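PDB 6KBY: beta-lactamase from Klebsiella pneumoniae, which probably hydrolyses beta-lactam antibiotics to substituted beta-amino acids as a class C enzyme, and here holds adenosine monophosphate in a ligand pocket. Local coordinates for residues D178-E181 with K182-P186; E280-P283 with Y284-L288. All coordinates share one frame; numbering follows the deposited sequence.

Interaction 1: D178-E181 with K182-P186; sequences DAIE and KTLLP
Asp178 O takes the N-H of Lys182 at 2.8 Å, an alpha-type bond, after which the turns of helix 176-187 widen to pi type. Leu184 N reaches back five residues to Ala179 O (2.8 Å), and Leu185 N does the same to Ile180 O (2.9 Å), the latter bond fairly straight at 163°. At the changeover Thr183 N has only weak bonds, shared between Asp178 O and Ala179 O. A water lies 2.7 Å from Thr183 OG1 and donates weakly to Asp178 O, so that carbonyl has one good bond, from Lys182 N, and two weak ones.

Pro186 has no N-H to continue the pattern; its CG packs 3.2 Å from Glu181 O, and the helix kinks there. Ile180 carries the side-chain contact with both branches. Its CD1 meets Leu184 CD2 at 3.8 Å, the two chains lying alongside and pointing the same way, while CG2, anti to the backbone N (chi1 -65° for CG1), meets Leu185 CD1 at 3.6 Å from an oblique direction. On the outer side Asp178 and Lys182 run side by side, but their charged ends stay 6.2 Å apart, OD1 to NZ, too far for a salt bridge. Glu181 OE2 accepts both backbone N-H groups of Leu195 and Lys196, just past strand 193-194.

Ala179, Leu184 and Leu185 face helix 72-86, whose Phe76, Thr79 and Leu80 they touch. The whole is an amphipathic helix with a pi-type widening and a proline kink, packed within the helical part of the beta-lactamase fold.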
ATOM      1  N   ASP A 178      -5.716 -16.893   4.107  1.00 11.48           N
ATOM      2  CA  ASP A 178      -7.099 -16.980   4.566  1.00 11.26           C
ATOM      3  C   ASP A 178      -7.535 -15.691   5.250  1.00  9.70           C
ATOM      4  O   ASP A 178      -8.662 -15.229   5.056  1.00 10.58           O
ATOM      5  CB  ASP A 178      -7.272 -18.153   5.537  1.00 13.62           C
ATOM      6  CG  ASP A 178      -7.452 -19.484   4.836  1.00 18.92           C
ATOM      7  OD1 ASP A 178      -7.543 -19.509   3.592  1.00 20.14           O
ATOM      8  OD2 ASP A 178      -7.514 -20.511   5.550  1.00 19.95           O
ATOM      9  N   ALA A 179      -6.661 -15.107   6.073  1.00  9.78           N
ATOM     10  CA  ALA A 179      -7.017 -13.864   6.748  1.00  9.78           C
ATOM     11  C   ALA A 179      -7.398 -12.782   5.746  1.00  8.67           C
ATOM     12  O   ALA A 179      -8.377 -12.055   5.944  1.00  9.38           O
ATOM     13  CB  ALA A 179      -5.854 -13.393   7.618  1.00  9.75           C
ATOM     14  N   ILE A 180      -6.640 -12.673   4.659  1.00  8.16           N
ATOM     15  CA  ILE A 180      -6.877 -11.620   3.678  1.00  7.99           C
ATOM     16  C   ILE A 180      -8.064 -11.954   2.782  1.00  7.76           C
ATOM     17  O   ILE A 180      -8.971 -11.138   2.600  1.00  8.12           O
ATOM     18  CB  ILE A 180      -5.596 -11.362   2.864  1.00  8.79           C
ATOM     19  CG1 ILE A 180      -4.483 -10.797   3.758  1.00  8.48           C
ATOM     20  CG2 ILE A 180      -5.878 -10.455   1.685  1.00  9.38           C
ATOM     21  CD1 ILE A 180      -4.843  -9.508   4.476  1.00  9.43           C
ATOM     22  N   GLU A 181      -8.080 -13.155   2.200  1.00  8.27           N
ATOM     23  CA  GLU A 181      -9.106 -13.469   1.206  1.00  8.75           C
ATOM     24  C   GLU A 181     -10.425 -13.935   1.808  1.00  9.04           C
ATOM     25  O   GLU A 181     -11.460 -13.814   1.142  1.00 10.02           O
ATOM     26  CB  GLU A 181      -8.595 -14.506   0.207  1.00  9.85           C
ATOM     27  CG  GLU A 181      -7.487 -13.985  -0.693  1.00  9.91           C
ATOM     28  CD  GLU A 181      -7.231 -14.881  -1.890  1.00 10.16           C
ATOM     29  OE1 GLU A 181      -7.709 -16.040  -1.888  1.00 13.10           O
ATOM     30  OE2 GLU A 181      -6.564 -14.442  -2.850  1.00 10.11           O
ATOM     31  N   LYS A 182     -10.421 -14.467   3.027  1.00  8.76           N
ATOM     32  CA  LYS A 182     -11.654 -14.927   3.654  1.00  9.71           C
ATOM     33  C   LYS A 182     -12.207 -13.959   4.686  1.00 10.19           C
ATOM     34  O   LYS A 182     -13.424 -13.936   4.897  1.00 12.60           O
ATOM     35  CB  LYS A 182     -11.465 -16.300   4.308  1.00 10.87           C
ATOM     36  CG  LYS A 182     -11.088 -17.401   3.345  1.00 13.02           C
ATOM     37  CD  LYS A 182     -12.258 -17.790   2.469  1.00 13.52           C
ATOM     38  CE  LYS A 182     -11.846 -18.886   1.510  1.00 14.64           C
ATOM     39  NZ  LYS A 182     -12.994 -19.397   0.719  1.00 12.84           N
ATOM     40  N   THR A 183     -11.361 -13.153   5.334  1.00 10.01           N
ATOM     41  CA  THR A 183     -11.828 -12.203   6.342  1.00 11.02           C
ATOM     42  C   THR A 183     -11.728 -10.752   5.884  1.00 10.48           C
ATOM     43  O   THR A 183     -12.751 -10.069   5.786  1.00 11.95           O
ATOM     44  CB  THR A 183     -11.117 -12.407   7.688  1.00 13.26           C
ATOM     45  OG1 THR A 183     -11.469 -13.691   8.213  1.00 15.54           O
ATOM     46  CG2 THR A 183     -11.546 -11.331   8.685  1.00 14.79           C
ATOM     47  N   LEU A 184     -10.525 -10.259   5.581  1.00  9.56           N
ATOM     48  CA  LEU A 184     -10.335  -8.817   5.446  1.00  9.22           C
ATOM     49  C   LEU A 184     -10.985  -8.269   4.181  1.00  8.77           C
ATOM     50  O   LEU A 184     -11.830  -7.367   4.246  1.00  9.28           O
ATOM     51  CB  LEU A 184      -8.852  -8.460   5.497  1.00  9.69           C
ATOM     52  CG  LEU A 184      -8.608  -6.952   5.378  1.00 11.44           C
ATOM     53  CD1 LEU A 184      -9.243  -6.188   6.525  1.00 17.00           C
ATOM     54  CD2 LEU A 184      -7.129  -6.625   5.265  1.00 13.96           C
ATOM     55  N   LEU A 185     -10.586  -8.776   3.015  1.00  8.68           N
ATOM     56  CA  LEU A 185     -11.162  -8.256   1.778  1.00  8.52           C
ATOM     57  C   LEU A 185     -12.672  -8.440   1.716  1.00  8.90           C
ATOM     58  O   LEU A 185     -13.363  -7.488   1.313  1.00  9.66           O
ATOM     59  CB  LEU A 185     -10.436  -8.827   0.549  1.00  8.75           C
ATOM     60  CG  LEU A 185      -8.939  -8.510   0.467  1.00  9.15           C
ATOM     61  CD1 LEU A 185      -8.288  -9.294  -0.655  1.00  8.49           C
ATOM     62  CD2 LEU A 185      -8.704  -7.013   0.289  1.00  9.94           C
ATOM     63  N   PRO A 186     -13.247  -9.589   2.097  1.00  9.51           N
ATOM     64  CA  PRO A 186     -14.716  -9.678   2.109  1.00 11.28           C
ATOM     65  C   PRO A 186     -15.382  -8.664   3.022  1.00 10.77           C
ATOM     66  O   PRO A 186     -16.387  -8.062   2.628  1.00 12.38           O
ATOM     67  CB  PRO A 186     -14.974 -11.128   2.543  1.00 12.19           C
ATOM     68  CG  PRO A 186     -13.770 -11.866   2.067  1.00 10.70           C
ATOM     69  CD  PRO A 186     -12.625 -10.912   2.292  1.00 10.33           C
TER
HETATM   70  O   HOH W   1      -9.868 -15.726   7.609  1.00 17.84           O

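Interaction 2: E280-P283 with Y284-L288; sequences EQLP and YPVSL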
ATOM      1  N   GLU A 280       1.968   6.109   5.180  1.00  6.32           N
ATOM      2  CA  GLU A 280       2.870   7.223   5.413  1.00  6.21           C
ATOM      3  C   GLU A 280       2.083   8.504   5.199  1.00  6.32           C
ATOM      4  O   GLU A 280       1.223   8.562   4.314  1.00  7.04           O
ATOM      5  CB  GLU A 280       4.039   7.161   4.424  1.00  6.61           C
ATOM      6  CG  GLU A 280       4.809   5.850   4.511  1.00  7.23           C
ATOM      7  CD  GLU A 280       5.659   5.562   3.284  1.00  7.31           C
ATOM      8  OE1 GLU A 280       5.776   6.446   2.403  1.00  8.83           O
ATOM      9  OE2 GLU A 280       6.204   4.438   3.196  1.00  7.67           O
ATOM     10  N   GLN A 281       2.368   9.538   5.986  1.00  6.58           N
ATOM     11  CA  GLN A 281       1.591  10.760   5.856  1.00  6.65           C
ATOM     12  C   GLN A 281       2.470  11.984   6.034  1.00  6.53           C
ATOM     13  O   GLN A 281       3.571  11.924   6.593  1.00  7.12           O
ATOM     14  CB  GLN A 281       0.414  10.805   6.834  1.00  7.17           C
ATOM     15  CG  GLN A 281       0.834  11.022   8.266  1.00  7.01           C
ATOM     16  CD  GLN A 281      -0.320  10.872   9.243  1.00  6.65           C
ATOM     17  OE1 GLN A 281      -1.199  10.034   9.056  1.00  7.31           O
ATOM     18  NE2 GLN A 281      -0.314  11.682  10.298  1.00  7.80           N
ATOM     19  N   LEU A 282       1.945  13.107   5.556  1.00  7.86           N
ATOM     20  CA  LEU A 282       2.551  14.413   5.731  1.00  8.71           C
ATOM     21  C   LEU A 282       1.456  15.403   6.089  1.00  8.76           C
ATOM     22  O   LEU A 282       0.306  15.229   5.672  1.00  7.58           O
ATOM     23  CB  LEU A 282       3.229  14.891   4.440  1.00 10.67           C
ATOM     24  CG  LEU A 282       4.445  14.093   3.969  1.00 12.60           C
ATOM     25  CD1 LEU A 282       4.023  12.906   3.106  1.00 13.73           C
ATOM     26  CD2 LEU A 282       5.395  14.992   3.203  1.00 13.75           C
ATOM     27  N   PRO A 283       1.779  16.450   6.846  1.00 10.10           N
ATOM     28  CA  PRO A 283       0.768  17.476   7.136  1.00 10.36           C
ATOM     29  C   PRO A 283       0.208  18.099   5.860  1.00 10.08           C
ATOM     30  O   PRO A 283       0.919  18.293   4.875  1.00 10.96           O
ATOM     31  CB  PRO A 283       1.537  18.504   7.972  1.00 12.85           C
ATOM     32  CG  PRO A 283       2.608  17.706   8.633  1.00 13.76           C
ATOM     33  CD  PRO A 283       3.010  16.651   7.633  1.00 12.97           C
ATOM     34  N   TYR A 284      -1.083  18.419   5.893  1.00  9.33           N
ATOM     35  CA  TYR A 284      -1.787  19.020   4.768  1.00  9.17           C
ATOM     36  C   TYR A 284      -2.234  20.424   5.187  1.00  9.14           C
ATOM     37  O   TYR A 284      -2.679  20.597   6.316  1.00  9.40           O
ATOM     38  CB  TYR A 284      -2.998  18.159   4.421  1.00  9.60           C
ATOM     39  CG  TYR A 284      -3.892  18.774   3.381  1.00 10.27           C
ATOM     40  CD1 TYR A 284      -4.904  19.652   3.744  1.00 11.31           C
ATOM     41  CD2 TYR A 284      -3.728  18.486   2.036  1.00 11.13           C
ATOM     42  CE1 TYR A 284      -5.720  20.226   2.802  1.00 12.36           C
ATOM     43  CE2 TYR A 284      -4.547  19.060   1.079  1.00 11.72           C
ATOM     44  CZ  TYR A 284      -5.540  19.925   1.475  1.00 11.08           C
ATOM     45  OH  TYR A 284      -6.366  20.512   0.544  1.00 14.06           O
ATOM     46  N   PRO A 285      -2.146  21.430   4.296  1.00  9.67           N
ATOM     47  CA  PRO A 285      -1.667  21.380   2.911  1.00 10.81           C
ATOM     48  C   PRO A 285      -0.196  20.988   2.833  1.00 10.13           C
ATOM     49  O   PRO A 285       0.602  21.362   3.676  1.00 12.48           O
ATOM     50  CB  PRO A 285      -1.855  22.820   2.415  1.00 11.62           C
ATOM     51  CG  PRO A 285      -1.899  23.644   3.652  1.00 18.87           C
ATOM     52  CD  PRO A 285      -2.583  22.786   4.670  1.00 11.55           C
ATOM     53  N   VAL A 286       0.158  20.198   1.832  1.00 12.46           N
ATOM     54  CA  VAL A 286       1.516  19.688   1.706  1.00 12.86           C
ATOM     55  C   VAL A 286       2.136  20.290   0.457  1.00 10.83           C
ATOM     56  O   VAL A 286       1.442  20.526  -0.538  1.00 12.01           O
ATOM     57  CB  VAL A 286       1.559  18.145   1.700  1.00 13.73           C
ATOM     58  CG1 VAL A 286       0.722  17.603   0.560  1.00 14.59           C
ATOM     59  CG2 VAL A 286       2.999  17.631   1.634  1.00 14.90           C
ATOM     60  N   SER A 287       3.428  20.586   0.526  1.00 12.10           N
ATOM     61  CA  SER A 287       4.110  21.090  -0.655  1.00 14.81           C
ATOM     62  C   SER A 287       4.559  19.920  -1.514  1.00 11.60           C
ATOM     63  O   SER A 287       4.903  18.845  -1.007  1.00 13.92           O
ATOM     64  CB  SER A 287       5.327  21.931  -0.276  1.00 16.05           C
ATOM     65  OG  SER A 287       6.445  21.119   0.059  1.00 14.06           O
ATOM     66  N   LEU A 288       4.539  20.129  -2.822  1.00 13.87           N
ATOM     67  CA  LEU A 288       5.074  19.107  -3.713  1.00 12.20           C
ATOM     68  C   LEU A 288       6.519  18.737  -3.392  1.00 11.26           C
ATOM     69  O   LEU A 288       6.821  17.531  -3.354  1.00 10.09           O
ATOM     70  CB  LEU A 288       4.863  19.507  -5.177  1.00 15.30           C
ATOM     71  CG  LEU A 288       5.315  18.473  -6.207  1.00 14.47           C
ATOM     72  CD1 LEU A 288       4.639  17.132  -5.975  1.00 13.41           C
ATOM     73  CD2 LEU A 288       5.035  18.979  -7.615  1.00 18.22           C
TER
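The end of strand 280-283 passes here into the connection that leads to helix 288-294, through a turn that follows the strand and is marked by two prolines and a cis peptide bond between Tyr284 and Pro285. Residues Pro283-Val286 form a type VIb turn, with Tyr284 and cis-Pro285 at its centre, a class that has no backbone hydrogen bond across it. Leu282 and Val286 pack together alongside this turn: Leu282 CD2 and Val286 CG2 are 3.9 Å apart, and Leu282 CB lies equally close to the same methyl. The two side chains approach at a slant, so one valine branch rests against both the root and one tip of the leucine. That branch, CG2, stands anti to the backbone N of Val286 and beside its carbonyl carbon, while CG1 takes the more hindered place between them (chi1 58°).

Pro283 O comes close to the same valine, 3.2 Å from Val286 CB, a van der Waals contact made as the chain bends through the turn. Pro285 O is 3.3 Å from Pro283 O; both are acceptors, so this approach is no bond. Within these two segments Tyr284 touches through CB, 3.5 Å from Pro283 C, while its ring leads away.

Beyond the turn, Ser287 occupies the N-cap of helix 288-294 and its OG accepts the N-H of Asn290. Strand 280-283 lies between strands 273-275 and 317-325 in the antiparallel sheet, with Glu280 salt-bridged to Arg154. One residue past the strand, Tyr284 still pairs through its backbone with Asn316. Val286 rests on Trp318 of strand 317-325, and Leu288 touches Thr357 and Tyr360 of helix 352-364.

From the N terminus, the chain reaches interaction 1 first, within helix 176-187, and comes to interaction 2 almost a hundred residues later, at the end of strand 280-283. Each is a local contact in one continuous piece of chain, so neither closes a long loop; they follow in series, without nesting or crossing. Interaction 1 belongs to the helical part, beside helix 72-86, and interaction 2 to the antiparallel sheet and its exit toward helix 288-294. Their centres are 31 Å apart and their nearest atoms about 16 Å, on opposite sides of the chain's centre. Both lie away from the adenosine monophosphate pocket.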